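Local structure of insulinase family protease (Yersinia pestis, 3GO9) at residues S47-L52 against S117-N122; G97-R102 against D387-M392. The protein is probably a peptidase of the insulinase (M16) family, whose active members are zinc-dependent; its substrates are unknown. One frame throughout, in Å; residues are numbered along the deposited sequence.

Overall arrangement
Contacts 1 and 2 are neighbours, their centres about 7 Å apart. In contact 1, strands 50-56 and 114-120 pair within the seven-stranded sheet; in contact 2, a zinc ion joins the loop 97-102 to the start of helix 388-401. Two polar links connect them, one between backbones and one from a backbone carbonyl to a side chain: Ser119 N lies 2.9 Å from Gly97 O, and Arg49 O 2.7 Å from Thr388 OG1, both probable hydrogen bonds. Glu51 of contact 1 brings its side chain to about 4 Å from the zinc, just outside the ligand set. This metal is distinct from the zinc bound at His72, Asp158 and Ile160, and its all-oxygen site does not resemble the two-histidine, one-glutamate catalytic centre of active M16 peptidases.

Contact 1: residues S47-L52 against S117-N122; sequences SDRIEL and SLSLPN
Antiparallel strands 50-56 and 114-120 of the mixed sheet meet here, with Ile50 opposite Leu120 and Leu52 opposite Leu118 as hydrogen-bonded pairs. The bond from Leu52 N to Leu118 O (2.9 Å) is nearly straight, at 178°. On one face Leu52 CD1 lies 3.8 Å from Leu120 CD1, and branched leucines suit this side because helix 125-140 packs on it through Ala131 and Leu132. On the opposite face Glu51 and Ser119, a non-hydrogen-bonded pair, bring polar groups together: Ser119 OG donates to Glu51 OE2 (2.6 Å), met on the syn side but 34° out of the carboxylate plane. The same hydroxyl accepts from Arg49 NE at 2.9 Å, the oxygen lying in the guanidinium plane. Its position anti to the backbone N (chi1 170°) brings it within reach of both. Arg49 NH2 donates to Ser119 O (2.9 Å) from above that carbonyl's plane, completing a side-on grip, while the peptide joining Leu120 and Pro121 lies over the rim of one guanidinium face. Serine, small and both donor and acceptor, thus couples a cation to an anion. Arg53 pairs directly with Glu51 OE1 and Arg49 acts only through the serine, which would probably favour the charged carboxylate beside the zinc.

Contact 2: residues G97-R102 against D387-M392; sequences GIDNER and DTDILM. With ZN (zinc ion), chain B.
An irregular loop, 97-102, faces the first turn of helix 388-401, and the backbones stay well apart: the nearest CA atoms, those of Asp99 and Asp389, are 7.9 Å from each other. A zinc ion bridges the gap. From the loop, Asp99 binds it with both carboxylate oxygens, OD2 at 2.3 Å, and Glu101 with OE1 alone at 2.2 Å. From the helix side, Asp387 also chelates through both oxygens, whereas Asp389 gives only OD2, at 2.4 Å. Two waters complete the shell, and one donates to Thr388 OG1. Asp387 does double duty as N-cap: its OD1 accepts from Asp389 N (3.0 Å), met from above the carboxylate plane. A short aspartate suits this place right before the helix, where the carboxylate of Asp387 can reach backbone N-H and metal together. Arg102 grips the Asp389 carboxylate side-on. Arg102 NE donates to Asp389 OD1 at 2.8 Å and Arg102 NH1 to Asp389 OD2 at 3.0 Å, each oxygen using its syn lone pair, with the two planes 32° apart. Glu101 CG and Ile390 CD1 lie over opposite guanidinium faces, toward the rim. Four carboxylates crowd one cation; the zinc, Arg102 and the helix N-terminus probably share in offsetting their repulsion, so the joint rests on the metal and on the Arg102-Asp389 salt bridge together.

Contact 1: residues S47-L52 against S117-N122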
loop_
_atom_site.group_PDB
_atom_site.type_symbol
_atom_site.label_atom_id
_atom_site.label_comp_id
_atom_site.label_asym_id
_atom_site.label_seq_id
_atom_site.Cartn_x
_atom_site.Cartn_y
_atom_site.Cartn_z
ATOM N N SER A 47 -11.388 23.763 -0.771
ATOM C CA SER A 47 -12.753 23.271 -0.709
ATOM C C SER A 47 -12.879 21.736 -0.656
ATOM O O SER A 47 -14.000 21.203 -0.605
ATOM C CB SER A 47 -13.552 23.827 -1.896
ATOM O OG SER A 47 -13.123 23.279 -3.125
ATOM N N ASP A 48 -11.737 21.028 -0.642
ATOM C CA ASP A 48 -11.752 19.588 -0.707
ATOM C C ASP A 48 -12.104 18.995 0.692
ATOM O O ASP A 48 -12.024 19.651 1.731
ATOM C CB ASP A 48 -10.372 19.143 -1.155
ATOM C CG ASP A 48 -10.369 17.851 -1.893
ATOM O OD1 ASP A 48 -11.401 17.100 -1.901
ATOM O OD2 ASP A 48 -9.284 17.569 -2.452
ATOM N N ARG A 49 -12.481 17.734 0.696
ATOM C CA ARG A 49 -12.874 17.048 1.926
ATOM C C ARG A 49 -11.668 16.867 2.863
ATOM O O ARG A 49 -10.486 16.807 2.419
ATOM C CB ARG A 49 -13.505 15.687 1.576
ATOM C CG ARG A 49 -14.870 15.815 0.834
ATOM C CD ARG A 49 -15.530 14.496 0.713
ATOM N NE ARG A 49 -16.180 13.984 1.926
ATOM C CZ ARG A 49 -17.411 14.298 2.346
ATOM N NH1 ARG A 49 -18.150 15.157 1.644
ATOM N NH2 ARG A 49 -17.931 13.752 3.413
ATOM N N ILE A 50 -11.974 16.829 4.152
ATOM C CA ILE A 50 -10.935 16.709 5.195
ATOM C C ILE A 50 -10.832 15.250 5.452
ATOM O O ILE A 50 -11.828 14.613 5.860
ATOM C CB ILE A 50 -11.322 17.444 6.449
ATOM C CG1 ILE A 50 -11.660 18.903 6.177
ATOM C CG2 ILE A 50 -10.267 17.309 7.578
ATOM C CD1 ILE A 50 -10.664 19.607 5.350
ATOM N N GLU A 51 -9.613 14.693 5.312
ATOM C CA GLU A 51 -9.386 13.259 5.500
ATOM C C GLU A 51 -8.689 12.975 6.823
ATOM O O GLU A 51 -7.681 13.577 7.119
ATOM C CB GLU A 51 -8.553 12.684 4.354
ATOM C CG GLU A 51 -9.180 12.860 2.968
ATOM C CD GLU A 51 -10.446 12.033 2.799
ATOM O OE1 GLU A 51 -10.497 10.910 3.354
ATOM O OE2 GLU A 51 -11.387 12.481 2.074
ATOM N N LEU A 52 -9.256 12.049 7.604
ATOM C CA LEU A 52 -8.685 11.627 8.863
ATOM C C LEU A 52 -8.417 10.125 8.818
ATOM O O LEU A 52 -9.264 9.318 8.372
ATOM C CB LEU A 52 -9.637 11.958 10.030
ATOM C CG LEU A 52 -9.957 13.430 10.287
ATOM C CD1 LEU A 52 -11.154 13.823 9.500
ATOM C CD2 LEU A 52 -10.297 13.584 11.757
ATOM N N SER A 117 -11.043 5.287 9.079
ATOM C CA SER A 117 -11.033 6.326 8.062
ATOM C C SER A 117 -12.321 7.125 8.087
ATOM O O SER A 117 -13.415 6.548 7.981
ATOM C CB SER A 117 -10.844 5.757 6.652
ATOM O OG SER A 117 -9.643 4.980 6.481
ATOM N N LEU A 118 -12.180 8.442 8.131
ATOM C CA LEU A 118 -13.283 9.390 7.966
ATOM C C LEU A 118 -12.909 10.453 6.916
ATOM O O LEU A 118 -11.746 10.877 6.803
ATOM C CB LEU A 118 -13.648 10.060 9.283
ATOM C CG LEU A 118 -14.533 9.218 10.198
ATOM C CD1 LEU A 118 -14.423 9.558 11.672
ATOM C CD2 LEU A 118 -15.994 9.437 9.767
ATOM N N SER A 119 -13.893 10.904 6.146
ATOM C CA SER A 119 -13.723 11.909 5.111
ATOM C C SER A 119 -14.877 12.879 5.312
ATOM O O SER A 119 -16.042 12.460 5.147
ATOM C CB SER A 119 -13.873 11.256 3.714
ATOM O OG SER A 119 -13.935 12.251 2.675
ATOM N N LEU A 120 -14.576 14.103 5.722
ATOM C CA LEU A 120 -15.579 15.060 6.134
ATOM C C LEU A 120 -15.716 16.133 5.085
ATOM O O LEU A 120 -14.762 16.531 4.412
ATOM C CB LEU A 120 -15.181 15.749 7.443
ATOM C CG LEU A 120 -14.805 14.840 8.580
ATOM C CD1 LEU A 120 -14.418 15.664 9.803
ATOM C CD2 LEU A 120 -15.964 13.890 8.877
ATOM N N PRO A 121 -16.910 16.712 4.975
ATOM C CA PRO A 121 -16.960 17.838 4.089
ATOM C C PRO A 121 -16.136 19.000 4.574
ATOM O O PRO A 121 -15.910 19.173 5.754
ATOM C CB PRO A 121 -18.451 18.235 4.083
ATOM C CG PRO A 121 -19.112 17.299 5.004
ATOM C CD PRO A 121 -18.096 16.586 5.808
ATOM N N ASN A 122 -15.758 19.841 3.634
ATOM C CA ASN A 122 -15.023 21.024 3.971
ATOM C C ASN A 122 -15.892 22.009 4.751
ATOM O O ASN A 122 -17.120 21.967 4.660
ATOM C CB ASN A 122 -14.471 21.687 2.703
ATOM C CG ASN A 122 -13.091 22.292 2.924
ATOM O OD1 ASN A 122 -12.727 22.739 4.033
ATOM N ND2 ASN A 122 -12.294 22.243 1.895
#

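Contact 2: residues G97-R102 against D387-M392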
loop_
_atom_site.group_PDB
_atom_site.type_symbol
_atom_site.label_atom_id
_atom_site.label_comp_id
_atom_site.label_asym_id
_atom_site.label_seq_id
_atom_site.Cartn_x
_atom_site.Cartn_y
_atom_site.Cartn_z
ATOM N N GLY A 97 -19.518 11.055 6.322
ATOM C CA GLY A 97 -18.132 10.730 6.621
ATOM C C GLY A 97 -17.396 9.890 5.619
ATOM O O GLY A 97 -16.335 9.349 5.953
ATOM N N ILE A 98 -17.973 9.730 4.435
ATOM C CA ILE A 98 -17.424 8.926 3.354
ATOM C C ILE A 98 -17.054 9.813 2.142
ATOM O O ILE A 98 -17.806 10.713 1.766
ATOM C CB ILE A 98 -18.383 7.818 2.921
ATOM C CG1 ILE A 98 -18.841 6.930 4.117
ATOM C CG2 ILE A 98 -17.771 6.898 1.888
ATOM C CD1 ILE A 98 -17.703 6.207 4.816
ATOM N N ASP A 99 -15.900 9.567 1.558
ATOM C CA ASP A 99 -15.388 10.380 0.428
ATOM C C ASP A 99 -16.289 10.216 -0.800
ATOM O O ASP A 99 -16.953 9.210 -0.985
ATOM C CB ASP A 99 -13.943 10.007 0.109
ATOM C CG ASP A 99 -13.145 11.092 -0.667
ATOM O OD1 ASP A 99 -13.667 12.180 -0.959
ATOM O OD2 ASP A 99 -11.941 10.836 -0.966
ATOM N N ASN A 100 -16.278 11.230 -1.657
ATOM C CA ASN A 100 -17.075 11.191 -2.893
ATOM C C ASN A 100 -16.604 10.191 -3.950
ATOM O O ASN A 100 -17.395 9.705 -4.778
ATOM C CB ASN A 100 -17.091 12.592 -3.480
ATOM C CG ASN A 100 -17.791 13.567 -2.631
ATOM O OD1 ASN A 100 -18.836 13.278 -2.042
ATOM N ND2 ASN A 100 -17.287 14.792 -2.611
ATOM N N GLU A 101 -15.320 9.903 -3.944
ATOM C CA GLU A 101 -14.701 8.914 -4.812
ATOM C C GLU A 101 -13.714 8.099 -3.997
ATOM O O GLU A 101 -13.290 8.522 -2.895
ATOM C CB GLU A 101 -14.067 9.553 -6.026
ATOM C CG GLU A 101 -12.923 10.401 -5.664
ATOM C CD GLU A 101 -13.383 11.691 -5.000
ATOM O OE1 GLU A 101 -13.016 11.973 -3.840
ATOM O OE2 GLU A 101 -14.179 12.434 -5.576
ATOM N N ARG A 102 -13.353 6.934 -4.512
ATOM C CA ARG A 102 -12.457 6.006 -3.803
ATOM C C ARG A 102 -12.885 5.869 -2.348
ATOM O O ARG A 102 -12.022 5.910 -1.446
ATOM C CB ARG A 102 -11.015 6.508 -3.897
ATOM C CG ARG A 102 -10.507 6.557 -5.345
ATOM C CD ARG A 102 -9.127 7.170 -5.476
ATOM N NE ARG A 102 -9.166 8.585 -5.184
ATOM C CZ ARG A 102 -9.446 9.536 -6.065
ATOM N NH1 ARG A 102 -9.477 10.802 -5.704
ATOM N NH2 ARG A 102 -9.683 9.200 -7.337
ATOM N N ASP A 387 -6.312 15.422 -5.136
ATOM C CA ASP A 387 -7.370 15.283 -4.114
ATOM C C ASP A 387 -6.711 14.916 -2.754
ATOM O O ASP A 387 -5.752 14.178 -2.656
ATOM C CB ASP A 387 -8.267 14.136 -4.601
ATOM C CG ASP A 387 -9.550 13.920 -3.805
ATOM O OD1 ASP A 387 -9.557 14.082 -2.591
ATOM O OD2 ASP A 387 -10.546 13.493 -4.436
ATOM N N THR A 388 -7.254 15.493 -1.694
ATOM C CA THR A 388 -6.811 15.192 -0.318
ATOM C C THR A 388 -6.758 13.690 -0.008
ATOM O O THR A 388 -5.872 13.246 0.678
ATOM C CB THR A 388 -7.665 15.927 0.720
ATOM O OG1 THR A 388 -9.044 15.658 0.452
ATOM C CG2 THR A 388 -7.412 17.449 0.682
ATOM N N ASP A 389 -7.676 12.902 -0.550
ATOM C CA ASP A 389 -7.564 11.458 -0.292
ATOM C C ASP A 389 -6.356 10.763 -0.922
ATOM O O ASP A 389 -5.829 9.768 -0.396
ATOM C CB ASP A 389 -8.847 10.716 -0.604
ATOM C CG ASP A 389 -9.042 10.437 -2.083
ATOM O OD1 ASP A 389 -8.438 9.499 -2.595
ATOM O OD2 ASP A 389 -9.784 11.185 -2.707
ATOM N N ILE A 390 -5.882 11.293 -2.059
ATOM C CA ILE A 390 -4.686 10.799 -2.704
ATOM C C ILE A 390 -3.431 11.213 -1.938
ATOM O O ILE A 390 -2.503 10.378 -1.731
ATOM C CB ILE A 390 -4.615 11.182 -4.211
ATOM C CG1 ILE A 390 -5.794 10.527 -4.948
ATOM C CG2 ILE A 390 -3.241 10.740 -4.815
ATOM C CD1 ILE A 390 -6.005 11.065 -6.369
ATOM N N LEU A 391 -3.390 12.483 -1.490
ATOM C CA LEU A 391 -2.325 12.920 -0.609
ATOM C C LEU A 391 -2.246 11.987 0.610
ATOM O O LEU A 391 -1.147 11.638 1.079
ATOM C CB LEU A 391 -2.538 14.377 -0.160
ATOM C CG LEU A 391 -2.532 15.438 -1.239
ATOM C CD1 LEU A 391 -2.910 16.849 -0.666
ATOM C CD2 LEU A 391 -1.185 15.487 -1.976
HETATM N N MSE A 392 -3.412 11.654 1.158
HETATM C CA MSE A 392 -3.464 10.794 2.347
HETATM C C MSE A 392 -2.955 9.406 2.045
HETATM O O MSE A 392 -2.128 8.881 2.811
HETATM C CB MSE A 392 -4.861 10.741 2.965
HETATM C CG MSE A 392 -4.946 9.793 4.111
HETATM SE SE MSE A 392 -3.880 10.453 5.658
HETATM C CE MSE A 392 -5.177 11.719 6.316
HETATM ZN ZN ZN B . -11.600 12.722 -2.280
HETATM O O HOH W 1 -8.699 6.465 -0.910
HETATM O O HOH W 2 -10.866 13.531 -0.199
HETATM O O HOH W 3 -12.727 14.869 -2.436
#